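Side-chain contacts in DUF327 domain-containing protein (Thermotoga maritima MSB8, PDB 2P61), which is of unknown function but belongs to the DUF327 family and folds as a bundle of long helices: residues F49-L52 / L53-V57; V68-T72 / P73-K77. All blocks are in the same frame, centred on the assembly; numbering follows the deposited sequence.

Interaction 1 (F49-L52 / L53-V57)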
loop_
_atom_site.group_PDB
_atom_site.type_symbol
_atom_site.label_atom_id
_atom_site.label_comp_id
_atom_site.label_asym_id
_atom_site.label_seq_id
_atom_site.Cartn_x
_atom_site.Cartn_y
_atom_site.Cartn_z
ATOM N N PHE A 49 16.185 4.786 -2.479
ATOM C CA PHE A 49 14.937 4.261 -2.958
ATOM C C PHE A 49 14.324 3.399 -1.845
ATOM O O PHE A 49 13.150 3.514 -1.576
ATOM C CB PHE A 49 15.132 3.500 -4.278
ATOM C CG PHE A 49 13.890 2.804 -4.766
ATOM C CD1 PHE A 49 12.931 3.496 -5.485
ATOM C CD2 PHE A 49 13.677 1.453 -4.479
ATOM C CE1 PHE A 49 11.779 2.867 -5.915
ATOM C CE2 PHE A 49 12.495 0.805 -4.902
ATOM C CZ PHE A 49 11.545 1.524 -5.632
ATOM N N GLU A 50 15.141 2.580 -1.192
ATOM C CA GLU A 50 14.796 1.888 0.053
ATOM C C GLU A 50 14.182 2.718 1.213
ATOM O O GLU A 50 13.338 2.199 1.962
ATOM C CB GLU A 50 16.040 1.189 0.586
ATOM C CG GLU A 50 16.210 -0.246 0.173
ATOM C CD GLU A 50 15.309 -0.668 -0.959
ATOM O OE1 GLU A 50 14.339 -1.405 -0.690
ATOM O OE2 GLU A 50 15.586 -0.272 -2.113
ATOM N N LYS A 51 14.621 3.965 1.379
ATOM C CA LYS A 51 14.048 4.885 2.392
ATOM C C LYS A 51 12.741 5.490 1.928
ATOM O O LYS A 51 11.806 5.722 2.728
ATOM C CB LYS A 51 15.027 6.017 2.793
ATOM C CG LYS A 51 14.342 7.386 3.088
ATOM C CD LYS A 51 15.140 8.267 4.104
ATOM C CE LYS A 51 14.715 9.803 4.145
ATOM N NZ LYS A 51 14.594 10.475 2.804
ATOM N N LEU A 52 12.690 5.764 0.630
ATOM C CA LEU A 52 11.445 6.160 0.017
ATOM C C LEU A 52 10.380 5.090 0.225
ATOM O O LEU A 52 9.279 5.401 0.615
ATOM C CB LEU A 52 11.618 6.425 -1.453
ATOM C CG LEU A 52 11.812 7.843 -1.957
ATOM C CD1 LEU A 52 11.057 7.800 -3.272
ATOM C CD2 LEU A 52 11.270 8.979 -1.087
ATOM N N LEU A 53 10.739 3.846 -0.037
ATOM C CA LEU A 53 9.816 2.722 -0.068
ATOM C C LEU A 53 9.308 2.320 1.338
ATOM O O LEU A 53 8.105 2.124 1.534
ATOM C CB LEU A 53 10.485 1.545 -0.746
ATOM C CG LEU A 53 9.777 0.194 -0.846
ATOM C CD1 LEU A 53 8.454 0.136 -1.673
ATOM C CD2 LEU A 53 10.817 -0.782 -1.388
ATOM N N GLU A 54 10.218 2.213 2.294
ATOM C CA GLU A 54 9.893 2.137 3.713
ATOM C C GLU A 54 8.931 3.194 4.145
ATOM O O GLU A 54 7.865 2.857 4.636
ATOM C CB GLU A 54 11.153 2.340 4.468
ATOM C CG GLU A 54 11.203 2.128 5.925
ATOM C CD GLU A 54 12.653 2.333 6.319
ATOM O OE1 GLU A 54 13.118 3.523 6.398
ATOM O OE2 GLU A 54 13.349 1.297 6.417
ATOM N N GLU A 55 9.287 4.465 3.968
ATOM C CA GLU A 55 8.377 5.577 4.264
ATOM C C GLU A 55 7.005 5.403 3.642
ATOM O O GLU A 55 6.062 5.977 4.111
ATOM C CB GLU A 55 8.955 6.912 3.761
ATOM C CG GLU A 55 10.000 7.574 4.662
ATOM C CD GLU A 55 10.810 8.726 3.964
ATOM O OE1 GLU A 55 10.252 9.465 3.076
ATOM O OE2 GLU A 55 12.029 8.856 4.303
ATOM N N ALA A 56 6.866 4.671 2.557
ATOM C CA ALA A 56 5.599 4.667 1.874
ATOM C C ALA A 56 4.828 3.623 2.611
ATOM O O ALA A 56 3.600 3.709 2.698
ATOM C CB ALA A 56 5.758 4.280 0.421
ATOM N N VAL A 57 5.540 2.617 3.130
ATOM C CA VAL A 57 4.874 1.581 3.895
ATOM C C VAL A 57 4.290 2.215 5.132
ATOM O O VAL A 57 3.147 1.961 5.442
ATOM C CB VAL A 57 5.779 0.432 4.327
ATOM C CG1 VAL A 57 5.126 -0.258 5.481
ATOM C CG2 VAL A 57 5.872 -0.567 3.221
#
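Phe49 and Leu53 stand one turn apart on the long helix 37-69, on the flank that packs against the rest of the helical bundle. The backbone pairs in the ordinary alpha-helical i to i+4 pattern: Leu53 N donates to Phe49 O at 2.9 Å, and the next two steps repeat it, Glu54 N to Glu50 O at 3.1 Å and Glu55 N to Lys51 O at 3.1 Å. Leu53 carries the apolar part of the contact. With its CG anti to the backbone N (chi1 176°), the side chain sends its CD2 methyl back toward the preceding turn, where it meets Phe49 CE2 obliquely at 4.2 Å. The same methyl lies 3.6 Å from Glu50 OE1, since the Glu50 and Leu53 side chains run next to each other in the same direction. The Glu50 chain bends at CG, and its carboxylate forms a salt bridge with Lys93 of helix 73-95, so that a charged tie between helices borders the leucine. In this helix-helix packing Phe49 also touches Leu89 and Lys93, while Leu53 bridges two neighbours, resting on Phe86 of helix 73-95 and on Tyr153 of helix 138-153. The more polar flank of the turn bears an i to i+4 lysine-glutamate pair. Here the Lys51 and Glu55 side chains slant across one another, NZ standing 3.4 Å from Glu55 OE2; the position of that oxygen is doubtful, which makes the details of this salt bridge uncertain. Glu55 begins its course with CG beside the backbone N (chi1 -81°), which sets CG near Lys51 O, and the chain extends from there.

Interaction 2 (V68-T72 / P73-K77)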
loop_
_atom_site.group_PDB
_atom_site.type_symbol
_atom_site.label_atom_id
_atom_site.label_comp_id
_atom_site.label_asym_id
_atom_site.label_seq_id
_atom_site.Cartn_x
_atom_site.Cartn_y
_atom_site.Cartn_z
ATOM N N VAL A 68 -9.364 4.507 10.396
ATOM C CA VAL A 68 -10.111 3.734 11.434
ATOM C C VAL A 68 -10.711 4.573 12.557
ATOM O O VAL A 68 -11.789 4.267 13.013
ATOM C CB VAL A 68 -9.236 2.556 12.025
ATOM C CG1 VAL A 68 -9.966 1.705 13.064
ATOM C CG2 VAL A 68 -8.836 1.650 10.906
ATOM N N ARG A 69 -9.986 5.606 12.976
ATOM C CA ARG A 69 -10.300 6.541 14.055
ATOM C C ARG A 69 -11.393 7.487 13.614
ATOM O O ARG A 69 -12.340 7.718 14.350
ATOM C CB ARG A 69 -9.038 7.325 14.466
ATOM C CG ARG A 69 -7.889 6.445 14.969
ATOM C CD ARG A 69 -6.689 7.111 15.787
ATOM N NE ARG A 69 -6.978 8.121 16.805
ATOM C CZ ARG A 69 -7.018 7.941 18.155
ATOM N NH1 ARG A 69 -6.853 6.757 18.771
ATOM N NH2 ARG A 69 -7.286 8.990 18.919
ATOM N N SER A 70 -11.279 8.067 12.424
ATOM C CA SER A 70 -12.457 8.781 11.830
ATOM C C SER A 70 -12.621 8.505 10.337
ATOM O O SER A 70 -11.800 8.960 9.513
ATOM C CB SER A 70 -12.403 10.311 12.103
ATOM O OG SER A 70 -11.216 10.898 11.590
ATOM N N PRO A 71 -13.691 7.769 9.975
ATOM C CA PRO A 71 -13.722 7.326 8.613
ATOM C C PRO A 71 -14.203 8.488 7.733
ATOM O O PRO A 71 -15.270 8.443 7.140
ATOM C CB PRO A 71 -14.723 6.170 8.657
ATOM C CG PRO A 71 -15.196 6.096 10.059
ATOM C CD PRO A 71 -14.918 7.368 10.674
ATOM N N THR A 72 -13.423 9.558 7.674
ATOM C CA THR A 72 -13.867 10.730 6.889
ATOM C C THR A 72 -13.628 10.416 5.412
ATOM O O THR A 72 -13.007 9.402 5.092
ATOM C CB THR A 72 -13.015 11.927 7.175
ATOM O OG1 THR A 72 -11.636 11.551 6.995
ATOM C CG2 THR A 72 -13.246 12.472 8.506
ATOM N N PRO A 73 -14.138 11.268 4.507
ATOM C CA PRO A 73 -13.677 11.236 3.098
ATOM C C PRO A 73 -12.229 11.695 2.922
ATOM O O PRO A 73 -11.464 11.150 2.071
ATOM C CB PRO A 73 -14.633 12.233 2.401
ATOM C CG PRO A 73 -15.881 12.212 3.247
ATOM C CD PRO A 73 -15.242 12.238 4.651
ATOM N N SER A 74 -11.834 12.691 3.709
ATOM C CA SER A 74 -10.521 13.200 3.494
ATOM C C SER A 74 -9.562 12.018 3.845
ATOM O O SER A 74 -8.596 11.837 3.123
ATOM C CB SER A 74 -10.328 14.544 4.206
ATOM O OG SER A 74 -9.074 14.676 4.912
ATOM N N ASN A 75 -9.866 11.160 4.870
ATOM C CA ASN A 75 -8.924 10.091 5.278
ATOM C C ASN A 75 -9.015 8.875 4.336
ATOM O O ASN A 75 -8.063 8.099 4.245
ATOM C CB ASN A 75 -9.139 9.545 6.695
ATOM C CG ASN A 75 -9.023 10.597 7.846
ATOM O OD1 ASN A 75 -8.132 11.437 7.906
ATOM N ND2 ASN A 75 -9.856 10.411 8.835
ATOM N N LEU A 76 -10.154 8.646 3.687
ATOM C CA LEU A 76 -10.275 7.455 2.871
ATOM C C LEU A 76 -9.212 7.604 1.763
ATOM O O LEU A 76 -8.468 6.630 1.407
ATOM C CB LEU A 76 -11.705 7.199 2.391
ATOM C CG LEU A 76 -11.858 6.025 1.415
ATOM C CD1 LEU A 76 -11.280 4.708 1.983
ATOM C CD2 LEU A 76 -13.316 5.806 0.993
ATOM N N LYS A 77 -8.977 8.855 1.380
ATOM C CA LYS A 77 -7.967 9.156 0.335
ATOM C C LYS A 77 -6.503 9.316 0.716
ATOM O O LYS A 77 -5.617 8.962 -0.123
ATOM C CB LYS A 77 -8.391 10.366 -0.419
ATOM C CG LYS A 77 -9.887 10.206 -0.874
ATOM C CD LYS A 77 -10.378 11.306 -1.838
ATOM C CE LYS A 77 -11.974 11.449 -1.741
ATOM N NZ LYS A 77 -12.401 12.874 -1.418
#
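A helix N-cap, with an asparagine side chain bonded back to the turn, is formed by Ser70, Thr72 and Asn75 at the surface, where helix 37-69 gives way to helix 73-95. Thr72 holds the N-cap position: OG1 accepts from Asn75 N at 2.8 Å, with an N-H...O angle of 148°. Its chi1 of 52° tucks OG1 between the backbone N and the carbonyl carbon, and from there it reaches the amide three residues on. This gives a partner to one N-H of the first helical turn, while Pro73, next in the chain, has no N-H to satisfy. Leu76 N donates to Thr72 O at 3.3 Å, an i to i+4 bond. Asn75 turns back across Thr72 and ties the helix to the connecting loop: its ND2 donates to Ser70 O at 2.5 Å, that oxygen lying in the plane of the Asn75 amide and ND2 in the carbonyl plane. A second, weak bond runs from ND2 to Ser70 OG at 3.1 Å. Ser70 O serves two donors, for it also receives Thr72 N across an inverse gamma turn centred on Pro71. In this helical hairpin, Asn75 and the buried Leu76 both touch Leu67 of the preceding helix, and Leu76 packs further on Thr125 and Ile128 of helix 105-129. An alanine in place of Asn75 would keep the backbone N-H for the cap, but Ser70 O would probably lose one of its two donors here, and Ser70 OG its weak bond, leaving the turn less firmly held to the helix.

Interactions 1 and 2 both use helix 37-69, the first within its length and the second across its C-terminal end; their centres are 23 Å apart and they do not touch. Both are largely surface contacts, each with a single buried leucine, Leu53 or Leu76, directed at other helices. Interaction 1 lies within regular helix, so its backbone bonds are repetitive and its side chains contribute apolar packing and charge pairs. At residues 68-77 the chain changes direction, and uncharged polar groups take over, side-chain hydroxyl and amide bonding to backbone atoms. Helix 73-95 joins the two: it begins in interaction 2 and, further along, packs against interaction 1.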